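Local atomic coordinates of CT398 (PDB entry 4ILO), a protein that is of unknown function but couples a long coiled-coil hairpin to a C4-type zinc ribbon, a combination consistent with binding of DNA or RNA. Residues L17-I22 / K190-V195; A40-I45 / A144-I149; E50-E55 / A122-L127; K60-G65 / S115-K120; N78-Q83 / N94-E99. All coordinates share one frame; numbering follows the deposited sequence.

Interaction 1 of 5, residues L17-I22 / K190-V195; sequences LDIKMI and KDRVVV
Ile19 meets the chain that leaves helix 176-189 with every carbon of its side chain. CB lies 4.2 Å from Arg192 NH2, and there the side chain forks. The CG2 branch approaches the same nitrogen, Arg192 NH2, at 3.8 Å. CG1, set beside the backbone N by a chi1 of -65°, sits 4.0 Å above the plane of the Arg192 guanidinium and over its centre, and the two side chains cross at about a right angle. Beyond it, CD1 passes to the backbone and touches Asp191 C and Arg192 N, each at 3.8 Å. One turn on, Ile22 CD1 reaches Lys190 O at 4.1 Å; Lys190 is where the helical phi/psi values end, its phi being positive. No hydrogen bond joins the two segments, which bury 227 Å² through van der Waals contact of the two isoleucines with backbone and guanidinium atoms. The charges find partners nearby: Arg192 NE pairs with Glu16, and Asp191 OD1 with Arg231. Gln15 OE1, on helix 2-86, accepts from the backbone N of Val193 and of Val194. Helix 2-86 is thereby joined to the connection between helix 176-189 and strand 194-198, which pairs with strand 232-234 in the sheet beside the zinc site.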
# COMPACT_ATOMS: atom_id res chain seq x y z
N LEU A 17 -20.59 4.12 23.48
CA LEU A 17 -19.19 3.71 23.43
C LEU A 17 -18.92 2.87 22.19
O LEU A 17 -17.95 3.12 21.46
CB LEU A 17 -18.82 2.95 24.71
CG LEU A 17 -19.00 3.76 25.99
CD1 LEU A 17 -18.75 2.90 27.24
CD2 LEU A 17 -18.12 5.02 25.99
N ASP A 18 -19.79 1.90 21.91
CA ASP A 18 -19.60 1.06 20.73
C ASP A 18 -19.60 1.88 19.43
O ASP A 18 -18.81 1.59 18.52
CB ASP A 18 -20.62 -0.07 20.72
CG ASP A 18 -20.27 -1.16 21.72
OD1 ASP A 18 -19.06 -1.37 21.91
OD2 ASP A 18 -21.18 -1.78 22.33
N ILE A 19 -20.46 2.90 19.32
CA ILE A 19 -20.48 3.69 18.09
C ILE A 19 -19.14 4.40 17.89
O ILE A 19 -18.56 4.37 16.79
CB ILE A 19 -21.65 4.70 18.12
CG1 ILE A 19 -23.00 3.96 18.11
CG2 ILE A 19 -21.52 5.70 16.91
CD1 ILE A 19 -23.23 3.05 16.96
N LYS A 20 -18.65 5.05 18.94
CA LYS A 20 -17.34 5.69 18.87
C LYS A 20 -16.27 4.69 18.47
O LYS A 20 -15.44 4.97 17.58
CB LYS A 20 -16.99 6.33 20.21
CG LYS A 20 -17.87 7.51 20.57
CD LYS A 20 -17.27 8.25 21.75
CE LYS A 20 -18.32 8.97 22.57
NZ LYS A 20 -17.73 9.49 23.84
N MET A 21 -16.27 3.51 19.10
CA MET A 21 -15.24 2.53 18.82
C MET A 21 -15.30 2.07 17.37
O MET A 21 -14.27 1.82 16.76
CB MET A 21 -15.33 1.34 19.78
CG MET A 21 -14.58 1.60 21.10
SD MET A 21 -14.14 0.11 22.05
CE MET A 21 -15.65 -0.86 21.94
N ILE A 22 -16.51 1.96 16.81
CA ILE A 22 -16.64 1.62 15.39
C ILE A 22 -16.06 2.74 14.55
O ILE A 22 -15.34 2.50 13.57
CB ILE A 22 -18.10 1.34 15.02
CG1 ILE A 22 -18.55 0.01 15.66
CG2 ILE A 22 -18.26 1.27 13.46
CD1 ILE A 22 -20.05 -0.31 15.57
N LYS A 190 -23.86 -2.55 12.53
CA LYS A 190 -22.73 -1.62 12.66
C LYS A 190 -23.19 -0.17 12.88
O LYS A 190 -22.52 0.78 12.47
CB LYS A 190 -21.77 -1.72 11.45
CG LYS A 190 -20.53 -2.62 11.69
CD LYS A 190 -20.80 -4.10 11.48
CE LYS A 190 -19.58 -4.98 11.80
NZ LYS A 190 -19.22 -5.00 13.26
N ASP A 191 -24.33 0.02 13.54
CA ASP A 191 -24.80 1.35 13.90
C ASP A 191 -25.83 1.15 15.03
O ASP A 191 -25.95 0.06 15.58
CB ASP A 191 -25.30 2.14 12.68
CG ASP A 191 -26.58 1.55 12.07
OD1 ASP A 191 -27.18 0.64 12.68
OD2 ASP A 191 -26.99 2.00 10.98
N ARG A 192 -26.55 2.21 15.39
CA ARG A 192 -27.38 2.13 16.59
C ARG A 192 -28.47 1.10 16.38
O ARG A 192 -29.24 1.19 15.41
CB ARG A 192 -27.96 3.48 16.98
CG ARG A 192 -26.90 4.35 17.65
CD ARG A 192 -27.37 5.78 18.06
NE ARG A 192 -26.24 6.56 18.56
CZ ARG A 192 -25.33 7.19 17.78
NH1 ARG A 192 -25.41 7.18 16.45
NH2 ARG A 192 -24.34 7.86 18.34
N VAL A 193 -28.53 0.13 17.28
CA VAL A 193 -29.51 -0.95 17.18
C VAL A 193 -30.57 -0.92 18.32
O VAL A 193 -31.57 -1.66 18.24
CB VAL A 193 -28.79 -2.30 17.11
CG1 VAL A 193 -27.94 -2.37 15.78
CG2 VAL A 193 -27.90 -2.49 18.32
N VAL A 194 -30.36 -0.13 19.36
CA VAL A 194 -31.40 0.18 20.35
C VAL A 194 -31.83 1.60 20.05
O VAL A 194 -31.08 2.55 20.30
CB VAL A 194 -30.86 0.06 21.79
CG1 VAL A 194 -32.03 0.25 22.82
CG2 VAL A 194 -30.19 -1.27 22.01
N VAL A 195 -33.00 1.75 19.44
CA VAL A 195 -33.35 3.04 18.83
C VAL A 195 -34.75 3.48 19.24
O VAL A 195 -35.62 2.63 19.48
CB VAL A 195 -33.26 2.99 17.30
CG1 VAL A 195 -31.82 2.63 16.83
CG2 VAL A 195 -34.35 2.05 16.71

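Interaction 2 of 5, residues A40-I45 / A144-I149; sequences ALKTDI and AIEEEI
Lys42 and Glu146 reach toward each other from the two long helices of the coiled-coil hairpin, helix 2-86 and helix 90-171, and theirs is the one residue pair in contact between the segments. The backbones stand well apart: even the nearest CA atoms, those of Lys42 and Glu146, are 12.2 Å from each other, and only 67 Å² is buried. The ionic part is a salt bridge in which the side chains come from opposite directions. Glu146 is extended beyond CG, whereas the lysine chain turns at chi3 (-82°) before presenting its ammonium group. Two further bonds grip the carboxylate from its own helix: Ser142 OG is hydrogen-bonded to Glu146 OE1, and Arg150 NH2 forms a salt bridge with OE2. Glu146 is buried, so these partners would probably favour its ionised form. Packing contacts run alongside without crossing between these segments: Ile45 rests on Leu135, Ile149 on Leu35, and the Glu146 side chain on Ile38. Within the salt bridge, Lys42 NZ is 3.3 Å from Glu146 OE2, a weak hydrogen bond, and meets Glu146 OE1 at 2.9 Å from the syn side, 19° out of the carboxylate plane.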
# COMPACT_ATOMS: atom_id res chain seq x y z
N ALA A 40 3.96 2.37 -0.63
CA ALA A 40 3.94 1.78 -1.96
C ALA A 40 4.47 2.75 -3.02
O ALA A 40 5.04 2.32 -4.03
CB ALA A 40 2.52 1.31 -2.28
N LEU A 41 4.28 4.05 -2.85
CA LEU A 41 4.85 4.98 -3.80
C LEU A 41 6.37 4.95 -3.72
O LEU A 41 7.06 4.99 -4.75
CB LEU A 41 4.28 6.39 -3.59
CG LEU A 41 4.77 7.49 -4.54
CD1 LEU A 41 4.07 7.45 -5.88
CD2 LEU A 41 4.56 8.87 -3.92
N LYS A 42 6.91 4.86 -2.49
CA LYS A 42 8.36 4.75 -2.34
C LYS A 42 8.85 3.41 -2.85
O LYS A 42 9.89 3.33 -3.50
CB LYS A 42 8.79 4.90 -0.88
CG LYS A 42 8.44 6.26 -0.27
CD LYS A 42 9.08 6.49 1.10
CE LYS A 42 8.29 5.84 2.24
NZ LYS A 42 8.80 6.37 3.54
N THR A 43 8.14 2.33 -2.54
CA THR A 43 8.65 1.03 -2.92
C THR A 43 8.71 0.90 -4.43
O THR A 43 9.63 0.28 -4.97
CB THR A 43 7.82 -0.06 -2.28
OG1 THR A 43 8.07 -0.05 -0.87
CG2 THR A 43 8.20 -1.42 -2.87
N ASP A 44 7.75 1.52 -5.13
CA ASP A 44 7.80 1.51 -6.58
C ASP A 44 9.03 2.24 -7.09
O ASP A 44 9.66 1.82 -8.08
CB ASP A 44 6.53 2.15 -7.13
CG ASP A 44 6.52 2.14 -8.64
OD1 ASP A 44 6.44 1.03 -9.20
OD2 ASP A 44 6.59 3.23 -9.27
N ILE A 45 9.41 3.35 -6.45
CA ILE A 45 10.57 4.08 -6.95
C ILE A 45 11.84 3.30 -6.65
O ILE A 45 12.78 3.31 -7.45
CB ILE A 45 10.63 5.52 -6.42
CG1 ILE A 45 9.40 6.31 -6.85
CG2 ILE A 45 11.85 6.20 -6.98
CD1 ILE A 45 9.25 7.60 -6.08
N ALA A 144 7.16 13.92 7.15
CA ALA A 144 6.38 14.63 8.15
C ALA A 144 4.94 14.16 8.15
O ALA A 144 4.26 14.14 9.19
CB ALA A 144 6.42 16.14 7.88
N ILE A 145 4.44 13.78 6.98
CA ILE A 145 3.07 13.32 6.87
C ILE A 145 2.94 11.96 7.52
O ILE A 145 2.02 11.71 8.30
CB ILE A 145 2.65 13.35 5.39
CG1 ILE A 145 2.54 14.83 4.98
CG2 ILE A 145 1.33 12.63 5.16
CD1 ILE A 145 2.70 15.10 3.53
N GLU A 146 3.92 11.07 7.27
CA GLU A 146 3.83 9.73 7.83
C GLU A 146 3.89 9.77 9.33
O GLU A 146 3.19 9.00 10.00
CB GLU A 146 4.98 8.87 7.34
CG GLU A 146 4.97 8.56 5.86
CD GLU A 146 6.29 7.94 5.41
OE1 GLU A 146 6.85 8.40 4.39
OE2 GLU A 146 6.78 7.02 6.11
N GLU A 147 4.76 10.60 9.89
CA GLU A 147 4.84 10.61 11.34
C GLU A 147 3.57 11.20 11.94
O GLU A 147 3.11 10.74 13.00
CB GLU A 147 6.10 11.33 11.82
CG GLU A 147 7.06 10.40 12.61
CD GLU A 147 6.41 9.69 13.81
OE1 GLU A 147 5.89 10.38 14.74
OE2 GLU A 147 6.42 8.43 13.83
N GLU A 148 2.97 12.18 11.27
CA GLU A 148 1.72 12.72 11.79
C GLU A 148 0.60 11.69 11.71
O GLU A 148 -0.27 11.64 12.58
CB GLU A 148 1.35 14.00 11.05
CG GLU A 148 -0.04 14.50 11.43
CD GLU A 148 -0.45 15.74 10.66
OE1 GLU A 148 0.47 16.47 10.19
OE2 GLU A 148 -1.68 15.97 10.54
N ILE A 149 0.60 10.87 10.65
CA ILE A 149 -0.39 9.81 10.57
C ILE A 149 -0.18 8.81 11.70
O ILE A 149 -1.14 8.34 12.31
CB ILE A 149 -0.37 9.12 9.19
CG1 ILE A 149 -0.94 10.05 8.12
CG2 ILE A 149 -1.23 7.84 9.27
CD1 ILE A 149 -0.58 9.66 6.65

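Interaction 3 of 5, residues E50-E55 / A122-L127; sequences EEKEQE and AGSEDL
Lys52 lays the end of its aliphatic chain over Leu127: CE comes within 3.8 Å of Leu127 CD1 and within 4.0 Å of Leu127 CB. The chain does not run straight out from its helix. It bends at chi2 (70°) and is extended from there on, which carries CE and NZ obliquely across the Leu127 side chain. Lys52 NZ is also 3.8 Å from Leu127 CD1, so the methyl touches the ammonium as well as the carbon before it. Nearer the backbone, Lys52 CG passes 4.1 Å from Ser124 O, and CE has the Ser124 hydroxyl beside it. These contacts join helix 2-86 to helix 90-171 within the coiled-coil hairpin. The local axes approach to 10.1 Å with 154° between their N-to-C directions, an antiparallel pairing, and the closest backbone match is Lys52 with Ser124, whose CA atoms are 7.2 Å apart. A polar contact lies one turn further along helix 2-86, where Glu55 is extended beyond CG. Ser124 OG is hydrogen-bonded to Lys120 O, one turn earlier on its own helix, and Glu55 OE2 lies 3.1 Å from the same hydroxyl. The second carboxylate oxygen, Glu55 OE1, faces Lys52 NZ in a long ion pair of 3.7 Å within the same helix. Apolar neighbours add to it: Met56 packs on Ser124, which is buried, and Leu128 touches Lys52.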
# COMPACT_ATOMS: atom_id res chain seq x y z
N GLU A 50 16.51 -0.11 -8.43
CA GLU A 50 17.16 -1.42 -8.43
C GLU A 50 17.29 -1.99 -9.84
O GLU A 50 18.36 -2.48 -10.22
CB GLU A 50 16.39 -2.42 -7.56
N GLU A 51 16.21 -1.94 -10.63
CA GLU A 51 16.30 -2.45 -11.99
C GLU A 51 17.33 -1.67 -12.79
O GLU A 51 18.06 -2.24 -13.60
CB GLU A 51 14.93 -2.41 -12.67
CG GLU A 51 13.86 -3.21 -11.91
CD GLU A 51 12.45 -3.02 -12.45
OE1 GLU A 51 12.20 -2.04 -13.19
OE2 GLU A 51 11.58 -3.87 -12.12
N LYS A 52 17.41 -0.35 -12.56
CA LYS A 52 18.37 0.47 -13.28
C LYS A 52 19.79 0.16 -12.84
O LYS A 52 20.71 0.07 -13.67
CB LYS A 52 18.06 1.95 -13.12
CG LYS A 52 18.31 2.72 -14.37
CD LYS A 52 17.22 2.29 -15.32
CE LYS A 52 17.40 2.86 -16.65
NZ LYS A 52 16.25 2.41 -17.45
N GLU A 53 19.99 -0.06 -11.55
CA GLU A 53 21.32 -0.42 -11.07
C GLU A 53 21.79 -1.74 -11.69
O GLU A 53 22.93 -1.85 -12.15
CB GLU A 53 21.33 -0.45 -9.55
CG GLU A 53 21.23 0.97 -8.97
CD GLU A 53 21.31 1.01 -7.43
OE1 GLU A 53 21.04 -0.02 -6.79
OE2 GLU A 53 21.64 2.09 -6.87
N GLN A 54 20.90 -2.74 -11.76
CA GLN A 54 21.33 -4.03 -12.32
C GLN A 54 21.65 -3.91 -13.80
O GLN A 54 22.54 -4.60 -14.30
CB GLN A 54 20.26 -5.10 -12.11
CG GLN A 54 19.95 -5.31 -10.61
CD GLN A 54 18.89 -6.37 -10.39
OE1 GLN A 54 18.48 -7.07 -11.34
NE2 GLN A 54 18.42 -6.50 -9.12
N GLU A 55 20.89 -3.08 -14.50
CA GLU A 55 21.14 -2.82 -15.90
C GLU A 55 22.48 -2.10 -16.08
O GLU A 55 23.23 -2.42 -17.01
CB GLU A 55 19.96 -2.03 -16.45
CG GLU A 55 20.14 -1.27 -17.73
CD GLU A 55 18.86 -0.54 -18.13
OE1 GLU A 55 17.75 -0.92 -17.64
OE2 GLU A 55 18.98 0.41 -18.94
N ALA A 122 25.40 6.03 -20.74
CA ALA A 122 25.30 7.47 -20.43
C ALA A 122 23.85 7.88 -20.18
O ALA A 122 23.56 8.60 -19.22
CB ALA A 122 25.93 8.33 -21.52
N GLY A 123 22.93 7.43 -21.03
CA GLY A 123 21.52 7.78 -20.85
C GLY A 123 20.90 7.09 -19.65
O GLY A 123 20.08 7.68 -18.95
N SER A 124 21.30 5.84 -19.38
CA SER A 124 20.79 5.14 -18.21
C SER A 124 21.32 5.72 -16.91
O SER A 124 20.62 5.68 -15.89
CB SER A 124 21.12 3.66 -18.31
OG SER A 124 20.37 3.14 -19.40
N GLU A 125 22.57 6.20 -16.90
CA GLU A 125 23.07 6.94 -15.75
C GLU A 125 22.24 8.20 -15.50
O GLU A 125 21.89 8.52 -14.35
CB GLU A 125 24.55 7.28 -15.98
CG GLU A 125 25.21 8.15 -14.91
CD GLU A 125 25.39 7.45 -13.56
OE1 GLU A 125 25.40 6.20 -13.50
OE2 GLU A 125 25.51 8.17 -12.54
N ASP A 126 21.89 8.94 -16.56
CA ASP A 126 21.03 10.09 -16.34
C ASP A 126 19.70 9.67 -15.76
O ASP A 126 19.08 10.40 -14.97
CB ASP A 126 20.81 10.85 -17.66
CG ASP A 126 22.04 11.66 -18.09
OD1 ASP A 126 22.86 12.10 -17.23
OD2 ASP A 126 22.17 11.87 -19.31
N LEU A 127 19.19 8.51 -16.17
CA LEU A 127 17.90 8.08 -15.67
C LEU A 127 18.00 7.64 -14.23
O LEU A 127 17.09 7.88 -13.43
CB LEU A 127 17.36 6.90 -16.47
CG LEU A 127 16.47 7.24 -17.64
CD1 LEU A 127 16.26 6.01 -18.51
CD2 LEU A 127 15.18 7.75 -17.07

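Interaction 4 of 5, residues K60-G65 / S115-K120; sequences KDQIKG and SDLMDK
Ile63 and Leu117 slide past each other in opposite directions, each lying along the flank of the other rather than meeting it end-on. Their contact falls low on both side chains, with Ile63 CG1 3.9 Å from Leu117 CB, and the CA atoms of the pair, 6.4 Å apart, are the nearest across the segments. Beyond Ile63, the CD1 methyl of Leu117 lies beside Gln62. There the approach is different: Leu117 and Gln62 cross at about a right angle, and Leu117 CD1 rests 3.8 Å from Gln62 CB and 3.9 Å from the backbone atom Gln62 O. Met118 approaches Ile63 from another direction, again nearly perpendicular. Its chain is extended beyond CG, with chi2 near -176°, and that length is what brings CE to 4.0 Å from Ile63 CG2. The other branch of the isoleucine ends at CD1, 4.1 Å from Met118 CG. Ile63 thus presents both of its branches to the 115-120 segment and is itself buried. No hydrogen bond crosses between the segments; the 223 Å² they bury comes from van der Waals contacts, mostly between carbons. The local axes come to 9.6 Å with 152° between their N-to-C directions, which identifies an antiparallel helix pair of the coiled-coil hairpin. Along helix 2-86 the packing continues on both sides of Ile63: Leu117 also touches Leu59, one turn before it, and Met118 touches Glu67, one turn after, so that helix 90-171 lies against successive turns of its partner.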
# COMPACT_ATOMS: atom_id res chain seq x y z
N LYS A 60 28.35 -2.03 -17.56
CA LYS A 60 29.74 -1.95 -17.13
C LYS A 60 30.55 -3.13 -17.65
O LYS A 60 31.67 -2.95 -18.18
CB LYS A 60 29.78 -1.90 -15.61
CG LYS A 60 31.15 -1.89 -14.94
CD LYS A 60 30.96 -1.99 -13.41
CE LYS A 60 32.19 -2.49 -12.65
NZ LYS A 60 31.84 -2.95 -11.23
N ASP A 61 29.99 -4.33 -17.56
CA ASP A 61 30.75 -5.53 -17.92
C ASP A 61 30.82 -5.76 -19.42
O ASP A 61 31.81 -6.30 -19.89
CB ASP A 61 30.16 -6.75 -17.22
CG ASP A 61 30.21 -6.62 -15.70
OD1 ASP A 61 31.34 -6.57 -15.14
OD2 ASP A 61 29.14 -6.53 -15.07
N GLN A 62 29.76 -5.43 -20.17
CA GLN A 62 29.83 -5.50 -21.62
C GLN A 62 30.80 -4.45 -22.16
O GLN A 62 31.51 -4.71 -23.13
CB GLN A 62 28.45 -5.28 -22.21
CG GLN A 62 27.35 -6.26 -21.76
CD GLN A 62 25.99 -5.80 -22.27
OE1 GLN A 62 25.35 -4.92 -21.69
NE2 GLN A 62 25.57 -6.34 -23.39
N ILE A 63 30.84 -3.27 -21.53
CA ILE A 63 31.78 -2.24 -21.97
C ILE A 63 33.21 -2.71 -21.73
O ILE A 63 34.10 -2.55 -22.58
CB ILE A 63 31.53 -0.92 -21.23
CG1 ILE A 63 30.30 -0.24 -21.84
CG2 ILE A 63 32.82 -0.06 -21.27
CD1 ILE A 63 29.79 0.94 -21.03
N LYS A 64 33.46 -3.25 -20.54
CA LYS A 64 34.80 -3.72 -20.24
C LYS A 64 35.18 -4.86 -21.16
O LYS A 64 36.32 -4.92 -21.64
CB LYS A 64 34.88 -4.17 -18.79
CG LYS A 64 36.28 -4.62 -18.42
CD LYS A 64 36.34 -5.06 -16.98
CE LYS A 64 37.77 -5.35 -16.54
NZ LYS A 64 37.82 -5.66 -15.07
N GLY A 65 34.24 -5.75 -21.45
CA GLY A 65 34.54 -6.86 -22.33
C GLY A 65 34.78 -6.41 -23.76
O GLY A 65 35.60 -6.99 -24.48
N SER A 115 30.45 1.84 -28.87
CA SER A 115 29.88 3.18 -28.86
C SER A 115 28.41 3.13 -28.45
O SER A 115 27.93 3.99 -27.72
CB SER A 115 30.01 3.83 -30.24
OG SER A 115 29.72 5.22 -30.18
N ASP A 116 27.70 2.10 -28.92
CA ASP A 116 26.29 1.92 -28.59
C ASP A 116 26.11 1.64 -27.12
O ASP A 116 25.24 2.22 -26.48
CB ASP A 116 25.66 0.78 -29.40
CG ASP A 116 25.54 1.10 -30.89
OD1 ASP A 116 25.83 2.26 -31.30
OD2 ASP A 116 25.17 0.16 -31.64
N LEU A 117 26.91 0.74 -26.57
CA LEU A 117 26.87 0.47 -25.15
C LEU A 117 27.21 1.70 -24.31
O LEU A 117 26.56 1.98 -23.27
CB LEU A 117 27.90 -0.62 -24.87
CG LEU A 117 27.53 -1.99 -25.48
CD1 LEU A 117 28.72 -3.00 -25.27
CD2 LEU A 117 26.26 -2.51 -24.87
N MET A 118 28.25 2.43 -24.68
CA MET A 118 28.61 3.60 -23.90
C MET A 118 27.48 4.64 -23.90
O MET A 118 27.21 5.27 -22.87
CB MET A 118 29.91 4.16 -24.47
CG MET A 118 31.09 3.32 -24.04
SD MET A 118 32.66 4.03 -24.60
CE MET A 118 33.79 3.10 -23.52
N ASP A 119 26.81 4.83 -25.03
CA ASP A 119 25.67 5.74 -25.09
C ASP A 119 24.51 5.23 -24.24
O ASP A 119 23.85 6.03 -23.56
CB ASP A 119 25.31 6.06 -26.57
CG ASP A 119 23.95 6.86 -26.76
OD1 ASP A 119 23.84 8.09 -26.48
OD2 ASP A 119 22.99 6.25 -27.29
N LYS A 120 24.27 3.91 -24.23
CA LYS A 120 23.19 3.40 -23.38
C LYS A 120 23.52 3.64 -21.93
O LYS A 120 22.65 3.97 -21.13
CB LYS A 120 22.91 1.90 -23.60

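Interaction 5 of 5, residues N78-Q83 / N94-E99; sequences NKLENQ and NALTQE
Leu80 and Leu96 make the tight part of this contact through one methyl each, Leu80 CD2 and Leu96 CD2 standing 3.6 Å apart. The two leucines approach at a slant, and their CA atoms, 6.5 Å from each other, are the nearest across the segments. The remaining methyl of Leu80 is equally close to its partner: CD1 lies 3.6 Å from Glu99 CG and 4.2 Å from Glu99 CB. Here the acidic residue acts through its carbons. CG of Glu99 is anti to the backbone N (chi1 -170°), and a bend at chi2 (80°) then turns the carboxylate off the line of CB and CG, leaving the methylene to meet the leucine. This is a stretch of the antiparallel coiled-coil hairpin close to its turn, between the end of helix 2-86 and the beginning of helix 90-171. The local axes are 9.9 Å apart and 160° from parallel in their N-to-C sense. On the looser side, the other neighbour of Leu96 is Gln83, the two crossing at about a right angle. Leu96 CD2 is 4.1 Å from Gln83 OE1, and Leu96 CD1 is 4.2 Å from Gln83 CB, distances of light van der Waals contact with no hydrogen bond. Gln83 and Glu99 are both exposed, so polar residues border the leucine pair where it meets solvent. Beyond the two segments, Leu80 also packs on Met100, while Thr97 OG1 is hydrogen-bonded to Gln84 OE1 across the hairpin.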
# COMPACT_ATOMS: atom_id res chain seq x y z
N ASN A 78 48.40 -5.49 -35.44
CA ASN A 78 49.80 -5.06 -35.39
C ASN A 78 50.75 -6.21 -35.63
O ASN A 78 51.76 -6.05 -36.34
CB ASN A 78 50.16 -4.43 -34.06
CG ASN A 78 49.63 -3.02 -33.92
OD1 ASN A 78 49.64 -2.26 -34.90
ND2 ASN A 78 49.17 -2.66 -32.72
N LYS A 79 50.50 -7.37 -35.02
CA LYS A 79 51.36 -8.51 -35.31
C LYS A 79 51.34 -8.84 -36.79
O LYS A 79 52.38 -9.15 -37.37
CB LYS A 79 50.94 -9.74 -34.51
N LEU A 80 50.17 -8.78 -37.43
CA LEU A 80 50.10 -9.17 -38.82
C LEU A 80 50.87 -8.19 -39.70
O LEU A 80 51.44 -8.57 -40.73
CB LEU A 80 48.66 -9.25 -39.26
CG LEU A 80 47.77 -10.34 -38.64
CD1 LEU A 80 46.32 -10.13 -39.05
CD2 LEU A 80 48.22 -11.80 -39.06
N GLU A 81 50.88 -6.92 -39.32
CA GLU A 81 51.60 -5.92 -40.10
C GLU A 81 53.09 -6.15 -40.01
O GLU A 81 53.80 -6.11 -41.02
CB GLU A 81 51.22 -4.51 -39.63
CG GLU A 81 49.86 -4.19 -40.11
CD GLU A 81 49.34 -2.87 -39.65
OE1 GLU A 81 49.87 -2.36 -38.65
OE2 GLU A 81 48.38 -2.38 -40.30
N ASN A 82 53.59 -6.43 -38.83
CA ASN A 82 55.00 -6.77 -38.72
C ASN A 82 55.33 -8.01 -39.56
O ASN A 82 56.36 -8.03 -40.24
CB ASN A 82 55.37 -6.95 -37.24
CG ASN A 82 55.11 -5.67 -36.43
OD1 ASN A 82 55.14 -4.55 -36.97
ND2 ASN A 82 54.83 -5.83 -35.16
N GLN A 83 54.46 -9.04 -39.54
CA GLN A 83 54.74 -10.24 -40.33
C GLN A 83 54.82 -9.91 -41.82
O GLN A 83 55.72 -10.37 -42.53
CB GLN A 83 53.65 -11.30 -40.13
CG GLN A 83 53.72 -12.05 -38.83
CD GLN A 83 52.54 -13.00 -38.60
OE1 GLN A 83 52.04 -13.63 -39.52
NE2 GLN A 83 52.12 -13.11 -37.34
N ASN A 94 49.55 -11.68 -49.74
CA ASN A 94 48.14 -11.46 -50.04
C ASN A 94 47.28 -11.98 -48.90
O ASN A 94 46.27 -11.37 -48.57
CB ASN A 94 47.76 -12.17 -51.35
CG ASN A 94 48.27 -11.40 -52.60
OD1 ASN A 94 48.55 -10.20 -52.52
ND2 ASN A 94 48.34 -12.09 -53.77
N ALA A 95 47.67 -13.12 -48.31
CA ALA A 95 46.91 -13.68 -47.21
C ALA A 95 46.87 -12.69 -46.06
O ALA A 95 45.80 -12.42 -45.51
CB ALA A 95 47.56 -14.98 -46.77
N LEU A 96 48.00 -12.04 -45.78
CA LEU A 96 48.07 -11.04 -44.72
C LEU A 96 47.24 -9.81 -45.06
O LEU A 96 46.53 -9.27 -44.19
CB LEU A 96 49.53 -10.68 -44.48
CG LEU A 96 50.16 -11.91 -43.77
CD1 LEU A 96 51.64 -11.84 -43.73
CD2 LEU A 96 49.65 -11.97 -42.36
N THR A 97 47.27 -9.35 -46.31
CA THR A 97 46.35 -8.27 -46.69
C THR A 97 44.92 -8.64 -46.34
O THR A 97 44.19 -7.86 -45.69
CB THR A 97 46.49 -8.00 -48.18
OG1 THR A 97 47.77 -7.40 -48.44
CG2 THR A 97 45.43 -7.07 -48.68
N GLN A 98 44.49 -9.84 -46.77
CA GLN A 98 43.11 -10.24 -46.63
C GLN A 98 42.76 -10.40 -45.15
O GLN A 98 41.69 -9.97 -44.72
CB GLN A 98 42.84 -11.53 -47.40
CG GLN A 98 42.94 -11.34 -48.93
CD GLN A 98 43.35 -12.60 -49.71
OE1 GLN A 98 43.29 -13.73 -49.20
NE2 GLN A 98 43.79 -12.40 -50.96
N GLU A 99 43.66 -11.01 -44.38
CA GLU A 99 43.41 -11.18 -42.96
C GLU A 99 43.27 -9.82 -42.26
O GLU A 99 42.39 -9.64 -41.41
CB GLU A 99 44.52 -12.01 -42.32
CG GLU A 99 44.16 -12.42 -40.89
CD GLU A 99 43.21 -13.63 -40.78
OE1 GLU A 99 43.16 -14.52 -41.68
OE2 GLU A 99 42.53 -13.70 -39.73

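How the interactions relate
Starting from the N terminus, helix 2-86 supplies the first segment of all five contacts in order, and helix 90-171 returns the partners of interactions 2 to 5 in reverse. Each loop is therefore nested in the one before: interaction 5 closes the shortest, inside 4, inside 3, inside 2, and none cross. Interaction 1 encloses them all, tying the start of the hairpin to the chain entering the zinc ribbon after helix 176-189. Interactions 3 and 4 adjoin in sequence, their centres about 12 Å apart, whereas the centres of 1 and 5 are about 95 Å apart, spanning much of the elongated molecule from ribbon to hairpin turn.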